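Local coordinates for tudor domain-containing protein 1 (Mus musculus, PDB 4B9W) that binds arginine-methylated Piwi proteins through its Tudor domains, the third of which forms this chain, and helps silence transposable elements in the male germline, at residues N62-E67 with L114-P119; E7-E12 with L123-G128; W132-Q137 with R163-T168; D20-M25 with H35-D40; K145-R150 with Q195-C200. One frame throughout, in Å; residues are numbered along the deposited sequence.

Contact 1: residues N62-E67 with L114-P119; sequences NGFKAE and LQAILP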
# COMPACT_ATOMS: atom_id res chain seq x y z
N ASN A 62 17.57 -15.18 16.26
CA ASN A 62 17.07 -14.19 17.23
C ASN A 62 15.57 -14.27 17.52
O ASN A 62 14.76 -14.47 16.61
CB ASN A 62 17.38 -12.77 16.75
CG ASN A 62 18.86 -12.47 16.74
OD1 ASN A 62 19.34 -11.64 17.51
ND2 ASN A 62 19.59 -13.16 15.88
N GLY A 63 15.20 -14.10 18.79
CA GLY A 63 13.82 -13.83 19.16
C GLY A 63 13.51 -12.42 18.68
O GLY A 63 14.07 -11.45 19.20
N PHE A 64 12.65 -12.30 17.67
CA PHE A 64 12.23 -10.99 17.18
C PHE A 64 10.75 -10.73 17.49
O PHE A 64 9.91 -11.58 17.23
CB PHE A 64 12.46 -10.87 15.67
CG PHE A 64 11.95 -9.59 15.08
CD1 PHE A 64 12.53 -8.39 15.41
CD2 PHE A 64 10.86 -9.59 14.23
CE1 PHE A 64 12.05 -7.20 14.89
CE2 PHE A 64 10.38 -8.41 13.70
CZ PHE A 64 10.97 -7.21 14.03
N LYS A 65 10.46 -9.57 18.06
CA LYS A 65 9.09 -9.16 18.36
C LYS A 65 8.61 -8.14 17.30
O LYS A 65 9.06 -6.99 17.28
CB LYS A 65 9.00 -8.56 19.76
CG LYS A 65 8.86 -9.58 20.88
CD LYS A 65 8.98 -8.91 22.25
CE LYS A 65 8.51 -9.83 23.38
NZ LYS A 65 9.18 -11.16 23.35
N ALA A 66 7.70 -8.57 16.43
CA ALA A 66 7.21 -7.72 15.33
C ALA A 66 6.32 -6.59 15.84
O ALA A 66 5.38 -6.81 16.59
CB ALA A 66 6.48 -8.56 14.29
N GLU A 67 6.66 -5.37 15.45
CA GLU A 67 5.85 -4.21 15.70
C GLU A 67 5.91 -3.38 14.42
O GLU A 67 6.95 -3.39 13.72
CB GLU A 67 6.37 -3.42 16.90
CG GLU A 67 5.57 -2.17 17.21
CD GLU A 67 4.08 -2.42 17.46
OE1 GLU A 67 3.74 -2.86 18.58
OE2 GLU A 67 3.26 -2.17 16.53
N LEU A 114 12.30 -13.95 10.12
CA LEU A 114 12.59 -12.66 10.71
C LEU A 114 13.63 -12.84 11.83
O LEU A 114 13.58 -13.81 12.56
CB LEU A 114 11.32 -12.07 11.33
CG LEU A 114 10.21 -11.67 10.36
CD1 LEU A 114 9.01 -11.21 11.18
CD2 LEU A 114 10.71 -10.57 9.44
N GLN A 115 14.57 -11.91 11.91
CA GLN A 115 15.51 -11.84 13.01
C GLN A 115 15.65 -10.38 13.42
O GLN A 115 15.58 -9.46 12.58
CB GLN A 115 16.87 -12.45 12.60
CG GLN A 115 16.79 -13.94 12.31
CD GLN A 115 18.16 -14.60 12.17
OE1 GLN A 115 19.07 -14.30 12.94
NE2 GLN A 115 18.30 -15.49 11.17
N ALA A 116 15.84 -10.15 14.72
CA ALA A 116 16.15 -8.80 15.21
C ALA A 116 17.39 -8.24 14.47
O ALA A 116 18.29 -9.00 14.12
CB ALA A 116 16.38 -8.81 16.72
N ILE A 117 17.39 -6.93 14.19
CA ILE A 117 18.57 -6.28 13.61
C ILE A 117 19.35 -5.57 14.73
O ILE A 117 18.79 -5.23 15.77
CB ILE A 117 18.18 -5.31 12.47
CG1 ILE A 117 19.43 -4.97 11.64
CG2 ILE A 117 17.50 -4.05 13.02
CD1 ILE A 117 19.14 -4.41 10.26
N LEU A 118 20.65 -5.39 14.52
CA LEU A 118 21.48 -4.71 15.50
C LEU A 118 21.89 -3.34 14.97
O LEU A 118 22.01 -3.15 13.77
CB LEU A 118 22.70 -5.56 15.84
CG LEU A 118 22.38 -6.92 16.47
CD1 LEU A 118 23.68 -7.65 16.77
CD2 LEU A 118 21.57 -6.77 17.75
N PRO A 119 22.07 -2.35 15.88
CA PRO A 119 22.38 -0.97 15.50
C PRO A 119 23.56 -0.79 14.54
O PRO A 119 23.59 0.19 13.78
CB PRO A 119 22.72 -0.33 16.85
CG PRO A 119 21.88 -1.07 17.83
CD PRO A 119 21.83 -2.48 17.33

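Contact 2: residues E7-E12 with L123-G128; sequences EWTWVE and LLPFQG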
# COMPACT_ATOMS: atom_id res chain seq x y z
N GLU A 7 17.65 3.38 15.35
CA GLU A 7 17.33 4.48 14.44
C GLU A 7 18.09 4.36 13.13
O GLU A 7 19.09 3.67 13.04
CB GLU A 7 17.56 5.85 15.11
CG GLU A 7 18.97 6.11 15.60
CD GLU A 7 19.04 7.19 16.69
OE1 GLU A 7 18.58 8.33 16.46
OE2 GLU A 7 19.59 6.89 17.78
N TRP A 8 17.60 5.04 12.10
CA TRP A 8 18.16 4.88 10.76
C TRP A 8 17.81 6.04 9.89
O TRP A 8 16.97 6.86 10.25
CB TRP A 8 17.61 3.58 10.18
CG TRP A 8 16.11 3.47 10.36
CD1 TRP A 8 15.41 2.88 11.41
CD2 TRP A 8 15.08 4.02 9.48
NE1 TRP A 8 14.05 3.01 11.22
CE2 TRP A 8 13.80 3.68 10.08
CE3 TRP A 8 15.11 4.73 8.30
CZ2 TRP A 8 12.59 4.05 9.50
CZ3 TRP A 8 13.90 5.08 7.72
CH2 TRP A 8 12.66 4.75 8.30
N THR A 9 18.44 6.12 8.72
CA THR A 9 18.14 7.19 7.76
C THR A 9 17.96 6.65 6.35
O THR A 9 18.21 5.48 6.08
CB THR A 9 19.28 8.25 7.76
OG1 THR A 9 20.49 7.64 7.30
CG2 THR A 9 19.51 8.82 9.21
N TRP A 10 17.48 7.52 5.46
CA TRP A 10 17.50 7.26 4.04
C TRP A 10 18.64 7.97 3.41
O TRP A 10 19.28 8.79 4.04
CB TRP A 10 16.21 7.75 3.41
CG TRP A 10 15.04 6.98 3.91
CD1 TRP A 10 14.18 7.32 4.94
CD2 TRP A 10 14.57 5.66 3.44
NE1 TRP A 10 13.23 6.34 5.13
CE2 TRP A 10 13.41 5.33 4.26
CE3 TRP A 10 14.96 4.78 2.46
CZ2 TRP A 10 12.70 4.16 4.08
CZ3 TRP A 10 14.26 3.61 2.30
CH2 TRP A 10 13.15 3.30 3.08
N VAL A 11 18.90 7.65 2.14
CA VAL A 11 19.87 8.39 1.36
C VAL A 11 19.31 9.80 1.25
O VAL A 11 18.09 9.98 1.13
CB VAL A 11 20.10 7.79 -0.05
CG1 VAL A 11 21.10 8.63 -0.84
CG2 VAL A 11 20.58 6.36 0.06
N GLU A 12 20.19 10.78 1.32
CA GLU A 12 19.80 12.19 1.32
C GLU A 12 20.30 12.89 0.07
O GLU A 12 21.38 12.57 -0.43
CB GLU A 12 20.32 12.87 2.59
CG GLU A 12 19.69 12.35 3.88
CD GLU A 12 18.21 12.66 3.97
OE1 GLU A 12 17.72 13.35 3.06
OE2 GLU A 12 17.53 12.23 4.94
N LEU A 123 23.80 1.68 10.26
CA LEU A 123 24.61 2.88 9.97
C LEU A 123 24.50 3.33 8.50
O LEU A 123 24.37 4.52 8.22
CB LEU A 123 26.07 2.62 10.34
CG LEU A 123 26.26 2.33 11.83
CD1 LEU A 123 27.72 1.96 12.13
CD2 LEU A 123 25.82 3.53 12.64
N LEU A 124 24.57 2.38 7.58
CA LEU A 124 24.41 2.67 6.16
C LEU A 124 22.97 3.15 5.92
O LEU A 124 22.02 2.53 6.37
CB LEU A 124 24.71 1.42 5.35
CG LEU A 124 24.73 1.54 3.83
CD1 LEU A 124 25.99 2.27 3.35
CD2 LEU A 124 24.62 0.15 3.23
N PRO A 125 22.81 4.29 5.24
CA PRO A 125 21.43 4.74 4.96
C PRO A 125 20.68 3.70 4.15
O PRO A 125 21.29 2.98 3.36
CB PRO A 125 21.62 6.03 4.14
CG PRO A 125 23.00 6.49 4.48
CD PRO A 125 23.81 5.27 4.81
N PHE A 126 19.36 3.62 4.34
CA PHE A 126 18.53 2.77 3.51
C PHE A 126 18.60 3.19 2.04
O PHE A 126 18.51 4.38 1.72
CB PHE A 126 17.08 2.71 4.02
CG PHE A 126 16.91 2.08 5.39
CD1 PHE A 126 17.97 1.45 6.06
CD2 PHE A 126 15.66 2.10 6.02
CE1 PHE A 126 17.78 0.88 7.32
CE2 PHE A 126 15.48 1.52 7.28
CZ PHE A 126 16.54 0.93 7.93
N GLN A 127 18.78 2.21 1.16
CA GLN A 127 19.23 2.46 -0.22
C GLN A 127 18.14 2.34 -1.28
O GLN A 127 18.36 2.75 -2.40
CB GLN A 127 20.35 1.49 -0.60
CG GLN A 127 21.65 1.69 0.14
CD GLN A 127 22.32 3.02 -0.15
OE1 GLN A 127 22.36 3.47 -1.29
NE2 GLN A 127 22.86 3.65 0.90
N GLY A 128 17.00 1.75 -0.95
CA GLY A 128 15.88 1.66 -1.87
C GLY A 128 15.06 2.93 -1.81
O GLY A 128 14.14 3.07 -0.99
O HOH W 1 20.07 3.66 8.24

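Contact 3: residues W132-Q137 with R163-T168; sequences WLVDIQ and RVVEIT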
# COMPACT_ATOMS: atom_id res chain seq x y z
N TRP A 132 9.54 8.83 -8.51
CA TRP A 132 8.50 8.94 -9.54
C TRP A 132 9.02 9.83 -10.60
O TRP A 132 9.84 10.65 -10.32
CB TRP A 132 7.19 9.48 -8.99
CG TRP A 132 7.32 10.70 -8.12
CD1 TRP A 132 7.26 12.05 -8.50
CD2 TRP A 132 7.49 10.72 -6.67
NE1 TRP A 132 7.40 12.86 -7.40
CE2 TRP A 132 7.55 12.12 -6.28
CE3 TRP A 132 7.60 9.73 -5.69
CZ2 TRP A 132 7.72 12.50 -4.96
CZ3 TRP A 132 7.76 10.13 -4.35
CH2 TRP A 132 7.82 11.48 -4.00
N LEU A 133 8.58 9.66 -11.84
CA LEU A 133 9.00 10.57 -12.90
C LEU A 133 8.21 11.86 -12.76
O LEU A 133 7.04 11.83 -12.46
CB LEU A 133 8.74 9.97 -14.29
CG LEU A 133 9.57 8.75 -14.72
CD1 LEU A 133 9.19 8.35 -16.13
CD2 LEU A 133 11.06 9.03 -14.63
N VAL A 134 8.86 13.01 -12.95
CA VAL A 134 8.12 14.26 -12.86
C VAL A 134 7.47 14.60 -14.20
O VAL A 134 7.85 14.07 -15.25
CB VAL A 134 8.99 15.42 -12.37
CG1 VAL A 134 9.46 15.15 -10.95
CG2 VAL A 134 10.15 15.67 -13.33
N ASP A 135 6.48 15.47 -14.12
CA ASP A 135 5.86 16.12 -15.29
C ASP A 135 5.01 15.18 -16.16
O ASP A 135 4.73 15.50 -17.33
CB ASP A 135 6.90 16.86 -16.16
CG ASP A 135 7.68 17.97 -15.40
OD1 ASP A 135 7.26 18.40 -14.30
OD2 ASP A 135 8.72 18.39 -15.93
N ILE A 136 4.56 14.06 -15.59
CA ILE A 136 3.60 13.16 -16.24
C ILE A 136 2.50 12.64 -15.30
O ILE A 136 2.62 12.71 -14.09
CB ILE A 136 4.30 11.94 -16.88
CG1 ILE A 136 5.06 11.14 -15.80
CG2 ILE A 136 5.23 12.39 -18.00
CD1 ILE A 136 5.30 9.70 -16.18
N GLN A 137 1.43 12.13 -15.88
CA GLN A 137 0.28 11.59 -15.15
C GLN A 137 -0.41 10.53 -16.04
O GLN A 137 -0.27 10.57 -17.27
CB GLN A 137 -0.70 12.73 -14.81
CG GLN A 137 -1.31 13.43 -16.04
CD GLN A 137 -2.22 14.59 -15.66
OE1 GLN A 137 -2.98 14.50 -14.70
NE2 GLN A 137 -2.14 15.69 -16.41
N ARG A 163 18.11 13.37 -12.20
CA ARG A 163 18.14 14.69 -11.63
C ARG A 163 17.00 14.78 -10.61
O ARG A 163 15.84 14.55 -10.92
CB ARG A 163 18.01 15.76 -12.69
CG ARG A 163 18.31 17.13 -12.15
CD ARG A 163 18.52 18.14 -13.27
NE ARG A 163 17.27 18.49 -13.91
CZ ARG A 163 16.34 19.29 -13.39
NH1 ARG A 163 16.51 19.83 -12.18
NH2 ARG A 163 15.23 19.56 -14.06
N VAL A 164 17.36 15.07 -9.37
CA VAL A 164 16.43 15.08 -8.26
C VAL A 164 15.69 16.44 -8.32
O VAL A 164 16.21 17.43 -7.90
CB VAL A 164 17.20 14.85 -6.92
CG1 VAL A 164 16.28 14.85 -5.71
CG2 VAL A 164 18.00 13.55 -6.96
N VAL A 165 14.48 16.48 -8.88
CA VAL A 165 13.76 17.75 -9.10
C VAL A 165 12.96 18.17 -7.87
O VAL A 165 12.89 19.35 -7.53
CB VAL A 165 12.82 17.66 -10.34
CG1 VAL A 165 11.98 18.93 -10.52
CG2 VAL A 165 13.63 17.38 -11.60
N GLU A 166 12.33 17.19 -7.21
CA GLU A 166 11.58 17.47 -5.99
C GLU A 166 11.81 16.36 -4.96
O GLU A 166 11.94 15.18 -5.32
CB GLU A 166 10.08 17.69 -6.29
CG GLU A 166 9.23 16.45 -6.27
CD GLU A 166 7.87 16.66 -6.92
OE1 GLU A 166 7.24 17.72 -6.67
OE2 GLU A 166 7.42 15.74 -7.66
N ILE A 167 11.89 16.78 -3.69
CA ILE A 167 12.20 15.90 -2.57
C ILE A 167 10.99 15.97 -1.66
O ILE A 167 10.58 17.06 -1.27
CB ILE A 167 13.43 16.39 -1.76
CG1 ILE A 167 14.61 16.77 -2.69
CG2 ILE A 167 13.88 15.35 -0.73
CD1 ILE A 167 15.94 16.90 -1.97
N THR A 168 10.39 14.83 -1.36
CA THR A 168 9.34 14.77 -0.34
C THR A 168 9.78 13.83 0.79
O THR A 168 10.82 13.17 0.68
CB THR A 168 7.96 14.39 -0.95
OG1 THR A 168 7.85 12.98 -1.09
CG2 THR A 168 7.78 15.07 -2.31

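Contact 4: residues D20-M25 with H35-D40; sequences DVVVCM and HFLKDD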
# COMPACT_ATOMS: atom_id res chain seq x y z
N ASP A 20 23.80 9.20 -10.87
CA ASP A 20 23.50 8.01 -11.63
C ASP A 20 22.70 7.04 -10.77
O ASP A 20 22.92 6.92 -9.56
CB ASP A 20 24.76 7.35 -12.17
CG ASP A 20 25.38 8.13 -13.33
OD1 ASP A 20 24.65 8.82 -14.09
OD2 ASP A 20 26.61 8.05 -13.47
N VAL A 21 21.73 6.40 -11.41
CA VAL A 21 20.87 5.42 -10.78
C VAL A 21 20.80 4.14 -11.60
O VAL A 21 21.05 4.12 -12.81
CB VAL A 21 19.43 5.97 -10.61
CG1 VAL A 21 19.44 7.24 -9.76
CG2 VAL A 21 18.76 6.20 -11.96
N VAL A 22 20.48 3.06 -10.90
CA VAL A 22 20.01 1.83 -11.49
C VAL A 22 18.68 1.59 -10.77
O VAL A 22 18.59 1.79 -9.55
CB VAL A 22 20.96 0.61 -11.26
CG1 VAL A 22 22.13 0.64 -12.24
CG2 VAL A 22 21.46 0.56 -9.82
N VAL A 23 17.65 1.25 -11.53
CA VAL A 23 16.34 0.97 -10.97
C VAL A 23 16.37 -0.44 -10.35
O VAL A 23 16.70 -1.40 -11.03
CB VAL A 23 15.26 1.10 -12.07
CG1 VAL A 23 13.86 0.74 -11.53
CG2 VAL A 23 15.27 2.52 -12.65
N CYS A 24 16.08 -0.56 -9.06
CA CYS A 24 16.09 -1.87 -8.39
C CYS A 24 14.68 -2.47 -8.17
O CYS A 24 14.52 -3.68 -7.90
CB CYS A 24 16.87 -1.79 -7.08
SG CYS A 24 16.32 -0.49 -5.94
N MET A 25 13.66 -1.65 -8.23
CA MET A 25 12.31 -2.20 -8.17
C MET A 25 11.37 -1.27 -8.92
O MET A 25 11.63 -0.07 -9.04
CB MET A 25 11.89 -2.45 -6.70
CG MET A 25 10.52 -3.10 -6.51
SD MET A 25 10.39 -4.81 -7.06
CE MET A 25 8.60 -4.93 -7.31
N HIS A 35 18.66 2.47 -6.76
CA HIS A 35 19.92 2.67 -6.10
C HIS A 35 20.59 3.87 -6.72
O HIS A 35 20.78 3.93 -7.94
CB HIS A 35 20.81 1.46 -6.26
CG HIS A 35 20.31 0.24 -5.55
ND1 HIS A 35 20.48 -1.01 -6.04
CD2 HIS A 35 19.62 0.11 -4.36
CE1 HIS A 35 19.94 -1.90 -5.20
NE2 HIS A 35 19.40 -1.21 -4.17
N PHE A 36 20.93 4.85 -5.88
CA PHE A 36 21.69 6.03 -6.28
C PHE A 36 23.19 5.76 -6.11
O PHE A 36 23.67 5.40 -5.02
CB PHE A 36 21.19 7.25 -5.51
CG PHE A 36 19.82 7.72 -5.96
CD1 PHE A 36 18.69 6.99 -5.65
CD2 PHE A 36 19.68 8.86 -6.72
CE1 PHE A 36 17.44 7.42 -6.05
CE2 PHE A 36 18.43 9.30 -7.14
CZ PHE A 36 17.31 8.58 -6.81
N LEU A 37 23.92 5.85 -7.22
CA LEU A 37 25.32 5.41 -7.25
C LEU A 37 26.22 6.56 -6.84
O LEU A 37 26.87 7.20 -7.68
CB LEU A 37 25.70 4.86 -8.62
CG LEU A 37 24.78 3.82 -9.28
CD1 LEU A 37 25.30 3.47 -10.67
CD2 LEU A 37 24.62 2.57 -8.42
N LYS A 38 26.21 6.84 -5.54
CA LYS A 38 27.10 7.83 -4.95
C LYS A 38 27.63 7.29 -3.63
O LYS A 38 27.15 6.28 -3.12
CB LYS A 38 26.40 9.18 -4.77
CG LYS A 38 25.13 9.19 -3.93
CD LYS A 38 24.69 10.63 -3.66
CE LYS A 38 23.61 10.70 -2.58
NZ LYS A 38 23.36 12.09 -2.10
N ASP A 39 28.66 7.95 -3.11
CA ASP A 39 29.22 7.60 -1.80
C ASP A 39 29.56 6.11 -1.64
O ASP A 39 29.44 5.58 -0.54
CB ASP A 39 28.25 8.04 -0.69
CG ASP A 39 27.93 9.53 -0.75
OD1 ASP A 39 28.86 10.31 -1.03
OD2 ASP A 39 26.75 9.91 -0.52
N ASP A 40 29.96 5.44 -2.72
CA ASP A 40 30.30 4.01 -2.66
C ASP A 40 29.13 3.11 -2.19
O ASP A 40 29.33 2.05 -1.58
CB ASP A 40 31.53 3.78 -1.76
CG ASP A 40 32.78 4.50 -2.25
OD1 ASP A 40 33.01 4.51 -3.48
OD2 ASP A 40 33.54 5.02 -1.40
O HOH W 2 26.13 9.13 -9.34

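Contact 5: residues K145-R150 with Q195-C200; sequences KEATAR and QLVLRC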
# COMPACT_ATOMS: atom_id res chain seq x y z
N LYS A 145 -0.60 -1.16 -17.57
CA LYS A 145 0.47 -2.16 -17.78
C LYS A 145 1.38 -1.76 -18.94
O LYS A 145 2.60 -1.89 -18.86
CB LYS A 145 -0.11 -3.53 -18.13
CG LYS A 145 -0.75 -4.30 -17.00
CD LYS A 145 -1.15 -5.70 -17.46
CE LYS A 145 -2.39 -5.71 -18.34
NZ LYS A 145 -2.89 -7.09 -18.58
N GLU A 146 0.77 -1.31 -20.02
CA GLU A 146 1.50 -0.84 -21.22
C GLU A 146 2.44 0.31 -20.91
O GLU A 146 3.59 0.28 -21.31
CB GLU A 146 0.51 -0.41 -22.35
CG GLU A 146 1.06 -0.51 -23.78
CD GLU A 146 0.17 0.15 -24.84
OE1 GLU A 146 -0.97 0.55 -24.53
OE2 GLU A 146 0.61 0.28 -26.01
N ALA A 147 1.95 1.32 -20.18
CA ALA A 147 2.81 2.46 -19.78
C ALA A 147 3.94 1.96 -18.88
O ALA A 147 5.11 2.34 -19.02
CB ALA A 147 2.00 3.54 -19.08
N THR A 148 3.60 1.05 -17.97
CA THR A 148 4.61 0.52 -17.04
C THR A 148 5.64 -0.37 -17.75
O THR A 148 6.85 -0.23 -17.52
CB THR A 148 3.94 -0.16 -15.83
OG1 THR A 148 3.15 0.82 -15.13
CG2 THR A 148 4.97 -0.74 -14.89
N ALA A 149 5.19 -1.25 -18.64
CA ALA A 149 6.11 -2.11 -19.38
C ALA A 149 7.00 -1.32 -20.37
O ALA A 149 8.18 -1.67 -20.60
CB ALA A 149 5.35 -3.23 -20.09
N ARG A 150 6.47 -0.25 -20.94
CA ARG A 150 7.30 0.60 -21.79
C ARG A 150 8.40 1.26 -20.96
O ARG A 150 9.56 1.25 -21.34
CB ARG A 150 6.46 1.63 -22.56
CG ARG A 150 7.29 2.55 -23.47
CD ARG A 150 8.35 1.80 -24.29
NE ARG A 150 7.81 1.12 -25.48
CZ ARG A 150 8.19 -0.08 -25.95
NH1 ARG A 150 9.10 -0.86 -25.35
NH2 ARG A 150 7.61 -0.53 -27.04
N GLN A 195 2.14 8.31 -26.33
CA GLN A 195 0.73 8.44 -25.92
C GLN A 195 0.37 7.56 -24.71
O GLN A 195 -0.80 7.38 -24.41
CB GLN A 195 -0.22 8.10 -27.08
CG GLN A 195 0.19 8.59 -28.46
CD GLN A 195 -0.24 10.01 -28.72
OE1 GLN A 195 0.58 10.91 -28.79
NE2 GLN A 195 -1.55 10.22 -28.86
N LEU A 196 1.38 7.06 -24.00
CA LEU A 196 1.18 6.16 -22.88
C LEU A 196 0.92 6.91 -21.58
O LEU A 196 0.38 6.33 -20.63
CB LEU A 196 2.38 5.26 -22.71
CG LEU A 196 2.77 4.45 -23.94
CD1 LEU A 196 3.99 3.62 -23.63
CD2 LEU A 196 1.60 3.58 -24.41
N VAL A 197 1.32 8.18 -21.53
CA VAL A 197 1.08 9.02 -20.35
C VAL A 197 0.81 10.46 -20.80
O VAL A 197 1.06 10.81 -21.95
CB VAL A 197 2.26 8.99 -19.35
CG1 VAL A 197 2.66 7.56 -19.01
CG2 VAL A 197 3.45 9.76 -19.90
N LEU A 198 0.29 11.27 -19.91
CA LEU A 198 -0.07 12.64 -20.24
C LEU A 198 0.86 13.59 -19.54
O LEU A 198 1.31 13.28 -18.44
CB LEU A 198 -1.51 12.96 -19.83
CG LEU A 198 -2.64 12.50 -20.75
CD1 LEU A 198 -3.91 13.17 -20.28
CD2 LEU A 198 -2.32 12.84 -22.20
N ARG A 199 1.13 14.74 -20.17
CA ARG A 199 1.86 15.84 -19.54
C ARG A 199 1.21 16.23 -18.23
O ARG A 199 0.00 16.17 -18.09
CB ARG A 199 1.89 17.09 -20.44
CG ARG A 199 2.68 16.96 -21.72
CD ARG A 199 2.82 18.32 -22.41
NE ARG A 199 3.70 19.24 -21.68
CZ ARG A 199 5.00 19.44 -21.89
NH1 ARG A 199 5.65 18.80 -22.84
NH2 ARG A 199 5.68 20.30 -21.13
N CYS A 200 2.02 16.66 -17.28
CA CYS A 200 1.50 17.14 -16.00
C CYS A 200 2.26 18.36 -15.53
O CYS A 200 3.47 18.45 -15.70
CB CYS A 200 1.57 16.04 -14.95
SG CYS A 200 0.72 16.56 -13.45

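Contact 1: residues N62-E67 with L114-P119
Phe64 lies against the Leu114 side chain and the backbone of Gln115 and Ala116, in the outermost strand on its side of the five-stranded antiparallel sheet of the Tudor core, an SH3-like fold. Residues 62-67 belong to the loop that carries the chain from helix 41-57 into strand 71-76, and here that loop runs over the edge of the sheet.

The apolar part is the work of one ring. Phe64 has CG anti to the backbone N (chi1 175°), beside the carbonyl carbon, and the ring beyond it lies against the strand: CD2 rests 3.8 Å from Leu114 CB, while CD1 lies 3.6 Å from Ala116 CA. A large flat group suits this place because it can reach from Leu114 to Ala116, and the small Ala116 lets the loop come close, its CB being 4.1 Å from Asn62 CB. The ring also touches Cys72 and Val87 of the sheet. An alanine here, keeping only CB, would probably open a gap beside Leu114 CB and Ala116 CA and leave the loop less firmly seated.

The polar part is an amide pair, the two planes 25° apart. Gln115 NE2 is bonded to Cys56 O, which probably helps hold OE1 near Asn62. The hydrogen bond from Asn62 ND2 to Gln115 OE1 is 3.2 Å long and bent, with 137° at the hydrogen.

Contact 2: residues E7-E12 with L123-G128
Phe126 packs against both Trp8 and Trp10, and the three rings form an aromatic cluster. Trp8 CG lies between its backbone N and carbonyl carbon (chi1 48°), and Phe126 CE2 sits over one face of the indole, 3.4 Å from Trp8 CD2, the planes nearly parallel (14°) but slid so far apart that the rings barely overlap. Trp10 meets it differently: the edge of Phe126 turns to the face of the Trp10 six-membered ring in a T-shaped pair, and Phe126 CB sits over that face, 3.3 Å from Trp10 CE3. Wide indoles suit these places, since each offers a broad face. An alanine at Trp8 would probably leave CE2 and CZ of Phe126 without the indole they rest on and let the ring turn more freely.

Outside the rings, Pro125 CB packs 3.6 Å from Trp10 O, and Val11 CG2 lies against Phe126 O and the Gln127 amide. At the polar edge a single bridge ties the backbones: Phe126 N donates to Thr9 O at 2.8 Å, and a weak bond of 3.3 Å runs from Val11 N to Phe126 O. A water accepts from Thr9 N and lies 2.9 Å from Leu124 O. Aromatic packing thus joins two irregular segments with few backbone bonds to align them.

Contact 3: residues W132-Q137 with R163-T168
Trp132 and Glu166 join two strands of the mixed six-stranded sheet that are not direct neighbours: strand 171-178 pairs with both 129-133 and 160-168, and the side chains reach across it. A classic beta bulge, in which Val165 and Glu166 both face Gly173, interrupts the second strand just where the contact forms.

The close part centres on the indole. Trp132 CG lies between its backbone N and carbonyl carbon (chi1 47°), and the ring meets Glu166 and Thr168 with its edge. NE1 donates to Glu166 OE2 over 2.9 Å in a nearly straight bond, 174° at the hydrogen; the oxygen lies in the ring plane and is met on its anti side, 31° out of the carboxylate plane. An indole suits the site because it brings a lone N-H on an otherwise apolar ring, and a glutamate is long enough to meet it. The negative charge would probably strengthen this bond. Thr168, whose hydroxyl also bonds weakly to Gly171 O, sits at the ring edge, OG1 3.3 Å from Trp132 CH2.

The looser part is a light apolar touch at the surface, Val134 CG1 4.2 Å from Val165 CB. The same methyl passes the carboxylate, with CG1 3.9 Å from Glu166 OE2.

Contact 4: residues D20-M25 with H35-D40
Val22 and His35 form an antiparallel hydrogen-bonded pair, Val22 N to His35 O at 3.1 Å and His35 N to Val22 O at 2.9 Å, and Leu37 N to Asp20 O extends the ladder past the non-hydrogen-bonded pair Val21-Phe36. On the face of Val21 and Phe36 the valine CG1 sits over the ring in a CH-pi contact, 3.6 Å from its centroid; a branched residue suits a strand and puts a methyl there. These strands, 18-26 and 31-36, make a beta hairpin of the mixed sheet in this extended Tudor domain, with a classic bulge at Cys24 and Met25 opposite Tyr33; Met25 packs on the bound peptide's backbone. Cys24 SG, between its backbone N and carbonyl carbon (chi1 54°), lies over the His35 ring, 3.8 Å from the centroid, a sulfur-aromatic contact, while Val22 CG2 touches His35 CB at 3.7 Å. Histidine adds a polar end to this buried place: its NE2 bonds to Asp102 O. Where the strands part, a water accepts from Asp20 N and donates to Leu37 O, the water oxygen 2.7 Å from Leu37 O.

Contact 5: residues K145-R150 with Q195-C200
Leu196 meets helix 145-155 with its CG anti to the carbonyl carbon (chi1 -56°), and from it CD1 goes to Arg150 and CD2 to Glu146, residues one helical turn apart. Both of these have CG anti to the backbone N (chi1 -154° for Glu146, 180° for Arg150). They use different parts: Arg150 offers CB and CG, with CB 3.3 Å from Leu196 CD1, a tight fit, whereas Glu146 turns its carboxylate group to the leucine, CD 3.7 Å from Leu196 CD2. Both residues are exposed, and Arg150 also makes a long, weak ion pair with Glu194.

Ala147 faces the start of the leucine. Its CB is 4.0 Å from Leu196 CB and 3.6 Å from Leu196 O, so a small residue suits the place where the two backbones come closest. The same methyl also touches Val197 CG1 at 4.1 Å. No hydrogen bond crosses the contact.

Lys145 and Thr148 of the helix pack on an aromatic side chain of the bound peptide. Gln195, in a Schellman motif with positive phi, follows helix 187-193. Val197 then packs against Leu191, Ile192, Ile136 and Trp143, and the chain runs on into strand 198-199, which pairs with strand 136-137.

In the fold
Contacts 1 and 2 adjoin in sequence: residues 114-119 start in the five-stranded Tudor sheet, and residues 123-128 lead on to strand 129-133 of the mixed sheet. Contact 4 is nested within the loop closed by contact 2 and touches it, Lys38 NZ bonding to Glu12 O. Contacts 1, 2, 4 and 5 are partly buried, while contact 3 is at the surface. Contacts 3 and 4 share the mixed sheet, but contact 4 is a backbone ladder and contact 3 a link made by side chains; contact 2 relies on aromatic rings, and contact 5 on apolar packing without hydrogen bonds. Contact 5 meets contact 3 where strands 136-137 and 198-199 pair, about 40 Å from contact 1, centre to centre.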